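PDB 3ORY: flap endonuclease 1 from Desulfurococcus amylolyticus, which probably cleaves 5' flaps from branched DNA as a structure-specific nuclease of the XPG/FEN1 family, as related flap endonucleases do during replication and repair. Local coordinates for residues A[46-51]-A[202-207]. Residues are numbered along the deposited sequence; the frame is centred on the assembly and turned at random.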
ATOM      1  N   LEU A  46       3.299  -5.209  -0.543  1.00 23.74           N
ATOM      2  CA  LEU A  46       4.649  -5.776  -0.549  1.00 23.97           C
ATOM      3  C   LEU A  46       5.685  -4.736  -0.139  1.00 24.43           C
ATOM      4  O   LEU A  46       6.632  -5.055   0.569  1.00 25.32           O
ATOM      5  CB  LEU A  46       4.992  -6.404  -1.920  1.00 23.32           C
ATOM      6  CG  LEU A  46       4.111  -7.595  -2.323  1.00 23.79           C
ATOM      7  CD1 LEU A  46       4.491  -8.149  -3.710  1.00 22.79           C
ATOM      8  CD2 LEU A  46       4.157  -8.705  -1.287  1.00 24.87           C
ATOM      9  N   TYR A  47       5.493  -3.492  -0.579  1.00 24.42           N
ATOM     10  CA  TYR A  47       6.336  -2.384  -0.145  1.00 24.86           C
ATOM     11  C   TYR A  47       6.240  -2.123   1.360  1.00 25.66           C
ATOM     12  O   TYR A  47       7.261  -1.846   2.013  1.00 25.54           O
ATOM     13  CB  TYR A  47       6.036  -1.107  -0.956  1.00 25.18           C
ATOM     14  CG  TYR A  47       6.888  -1.017  -2.208  1.00 26.76           C
ATOM     15  CD1 TYR A  47       8.287  -1.004  -2.116  1.00 29.03           C
ATOM     16  CD2 TYR A  47       6.312  -0.979  -3.474  1.00 29.26           C
ATOM     17  CE1 TYR A  47       9.084  -0.930  -3.246  1.00 30.41           C
ATOM     18  CE2 TYR A  47       7.116  -0.915  -4.634  1.00 28.83           C
ATOM     19  CZ  TYR A  47       8.491  -0.887  -4.499  1.00 30.92           C
ATOM     20  OH  TYR A  47       9.298  -0.829  -5.607  1.00 33.28           O
ATOM     21  N   GLN A  48       5.025  -2.212   1.910  1.00 25.08           N
ATOM     22  CA  GLN A  48       4.847  -2.054   3.363  1.00 26.45           C
ATOM     23  C   GLN A  48       5.622  -3.117   4.142  1.00 26.68           C
ATOM     24  O   GLN A  48       6.316  -2.793   5.116  1.00 26.87           O
ATOM     25  CB  GLN A  48       3.373  -2.077   3.776  1.00 26.61           C
ATOM     26  CG  GLN A  48       2.510  -0.979   3.170  1.00 27.57           C
ATOM     27  CD  GLN A  48       3.173   0.394   3.164  1.00 29.79           C
ATOM     28  OE1 GLN A  48       3.781   0.827   4.155  1.00 27.85           O
ATOM     29  NE2 GLN A  48       3.033   1.099   2.048  1.00 28.36           N
ATOM     30  N   PHE A  49       5.515  -4.368   3.692  1.00 26.61           N
ATOM     31  CA  PHE A  49       6.224  -5.485   4.329  1.00 27.62           C
ATOM     32  C   PHE A  49       7.744  -5.334   4.214  1.00 28.15           C
ATOM     33  O   PHE A  49       8.489  -5.620   5.167  1.00 28.73           O
ATOM     34  CB  PHE A  49       5.780  -6.816   3.722  1.00 27.07           C
ATOM     35  CG  PHE A  49       4.295  -7.069   3.821  1.00 27.62           C
ATOM     36  CD1 PHE A  49       3.573  -6.671   4.944  1.00 26.67           C
ATOM     37  CD2 PHE A  49       3.625  -7.742   2.794  1.00 27.45           C
ATOM     38  CE1 PHE A  49       2.191  -6.904   5.042  1.00 28.02           C
ATOM     39  CE2 PHE A  49       2.246  -7.992   2.883  1.00 26.64           C
ATOM     40  CZ  PHE A  49       1.530  -7.577   4.010  1.00 26.13           C
ATOM     41  N   LEU A  50       8.199  -4.879   3.051  1.00 27.91           N
ATOM     42  CA  LEU A  50       9.621  -4.633   2.835  1.00 28.97           C
ATOM     43  C   LEU A  50      10.184  -3.616   3.825  1.00 30.13           C
ATOM     44  O   LEU A  50      11.301  -3.782   4.319  1.00 31.08           O
ATOM     45  CB  LEU A  50       9.894  -4.191   1.388  1.00 28.12           C
ATOM     46  CG  LEU A  50       9.851  -5.273   0.312  1.00 27.20           C
ATOM     47  CD1 LEU A  50       9.938  -4.653  -1.098  1.00 26.36           C
ATOM     48  CD2 LEU A  50      10.971  -6.296   0.513  1.00 27.36           C
ATOM     49  N   ALA A  51       9.396  -2.589   4.135  1.00 30.35           N
ATOM     50  CA  ALA A  51       9.819  -1.535   5.047  1.00 31.75           C
ATOM     51  C   ALA A  51       9.609  -1.888   6.527  1.00 33.25           C
ATOM     52  O   ALA A  51      10.409  -1.497   7.382  1.00 33.88           O
ATOM     53  CB  ALA A  51       9.090  -0.222   4.709  1.00 31.35           C
ATOM     54  N   LEU A 202      -4.234  -1.521   7.062  1.00 33.98           N
ATOM     55  CA  LEU A 202      -4.550  -2.942   7.182  1.00 35.04           C
ATOM     56  C   LEU A 202      -3.304  -3.828   7.129  1.00 34.94           C
ATOM     57  O   LEU A 202      -3.258  -4.870   7.770  1.00 35.36           O
ATOM     58  CB  LEU A 202      -5.560  -3.362   6.114  1.00 35.29           C
ATOM     59  CG  LEU A 202      -6.346  -4.648   6.355  1.00 36.77           C
ATOM     60  CD1 LEU A 202      -7.502  -4.448   7.348  1.00 39.84           C
ATOM     61  CD2 LEU A 202      -6.859  -5.183   5.028  1.00 38.50           C
ATOM     62  N   THR A 203      -2.283  -3.402   6.391  1.00 34.91           N
ATOM     63  CA  THR A 203      -1.067  -4.207   6.257  1.00 35.03           C
ATOM     64  C   THR A 203      -0.060  -3.944   7.375  1.00 36.24           C
ATOM     65  O   THR A 203       0.936  -4.651   7.486  1.00 35.69           O
ATOM     66  CB  THR A 203      -0.381  -3.985   4.895  1.00 34.37           C
ATOM     67  OG1 THR A 203      -0.069  -2.596   4.747  1.00 33.40           O
ATOM     68  CG2 THR A 203      -1.294  -4.435   3.758  1.00 32.86           C
ATOM     69  N   ILE A 204      -0.326  -2.933   8.206  1.00 37.61           N
ATOM     70  CA  ILE A 204       0.633  -2.506   9.227  1.00 39.23           C
ATOM     71  C   ILE A 204       0.032  -2.269  10.617  1.00 41.32           C
ATOM     72  O   ILE A 204       0.719  -1.744  11.491  1.00 41.50           O
ATOM     73  CB  ILE A 204       1.411  -1.216   8.807  1.00 38.99           C
ATOM     74  CG1 ILE A 204       0.447  -0.037   8.563  1.00 38.61           C
ATOM     75  CG2 ILE A 204       2.330  -1.489   7.605  1.00 37.63           C
ATOM     76  CD1 ILE A 204       1.118   1.360   8.572  1.00 37.80           C
ATOM     77  N   SER A 205      -1.235  -2.637  10.815  1.00 43.17           N
ATOM     78  CA  SER A 205      -1.930  -2.345  12.079  1.00 45.86           C
ATOM     79  C   SER A 205      -1.371  -3.151  13.251  1.00 48.22           C
ATOM     80  O   SER A 205      -0.710  -4.175  13.056  1.00 47.85           O
ATOM     81  CB  SER A 205      -3.449  -2.531  11.951  1.00 45.50           C
ATOM     82  OG  SER A 205      -3.796  -3.849  11.567  1.00 45.91           O
ATOM     83  N   GLY A 206      -1.637  -2.672  14.465  1.00 51.22           N
ATOM     84  CA  GLY A 206      -1.130  -3.306  15.676  1.00 54.89           C
ATOM     85  C   GLY A 206      -0.244  -2.383  16.488  1.00 57.65           C
ATOM     86  O   GLY A 206      -0.268  -1.160  16.318  1.00 57.48           O
ATOM     87  N   ARG A 207       0.552  -2.984  17.365  1.00 60.61           N
ATOM     88  CA  ARG A 207       1.357  -2.250  18.333  1.00 63.81           C
ATOM     89  C   ARG A 207       2.844  -2.382  18.025  1.00 64.99           C
ATOM     90  O   ARG A 207       3.372  -3.494  17.943  1.00 64.95           O
ATOM     91  CB  ARG A 207       1.058  -2.776  19.742  1.00 65.06           C
ATOM     92  CG  ARG A 207      -0.437  -2.784  20.087  1.00 66.93           C
ATOM     93  CD  ARG A 207      -0.789  -3.700  21.267  1.00 70.03           C
ATOM     94  NE  ARG A 207      -0.332  -3.258  22.595  1.00 73.08           N
ATOM     95  CZ  ARG A 207      -0.103  -2.001  22.990  1.00 74.31           C
ATOM     96  NH1 ARG A 207      -0.273  -0.963  22.178  1.00 72.98           N
ATOM     97  NH2 ARG A 207       0.307  -1.782  24.234  1.00 76.46           N
TER
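Gln48 lays its aliphatic stem against the Thr203 hydroxyl and gives its OE1 to a hydrogen bond from the backbone N of Val9. The chain bends at its second torsion (chi2 -43°), turning the amide aside; Gln48 OE1 ends 5.2 Å from Thr203 OG1, too far to bond it. What meets the hydroxyl is therefore carbon: Gln48 CG approaches Thr203 OG1 to 3.4 Å, and Gln48 CB to 3.6 Å. Ile204 CG2 rests 4.0 Å from Gln48 CB, adding a methyl contact beside the hydroxyl. Next to Gln48 on the helix, Phe49 meets the Thr203 backbone carbonyl and CB. With its CG beside the backbone N and anti to the carbonyl carbon (chi1 -57°), its ring reaches the loop edge-on: CE1 comes to 3.6 Å from Thr203 O, which lies near the ring plane, and to 3.9 Å from Thr203 CB. Replacing Phe49 with an alanine would probably open a gap between Thr203 and helix 70-84, where the ring also touches Leu75 and Arg78. No hydrogen bond joins the two segments; van der Waals contacts, that of the Phe49 ring with backbone Thr203 O among them, make this buried junction. Within the PIN-like alpha/beta nuclease core it joins a helix of the XPG N-terminal region to a loop of the I-region: helix 42-52 follows strand 37-41, the loop follows strand 197-200, and strand 182-184 runs parallel between them. Arg78 of helix 70-84 hydrogen-bonds Ser205 O, and strand 206-209 pairs antiparallel with strand 216-225, whose Val219 touches Ile204.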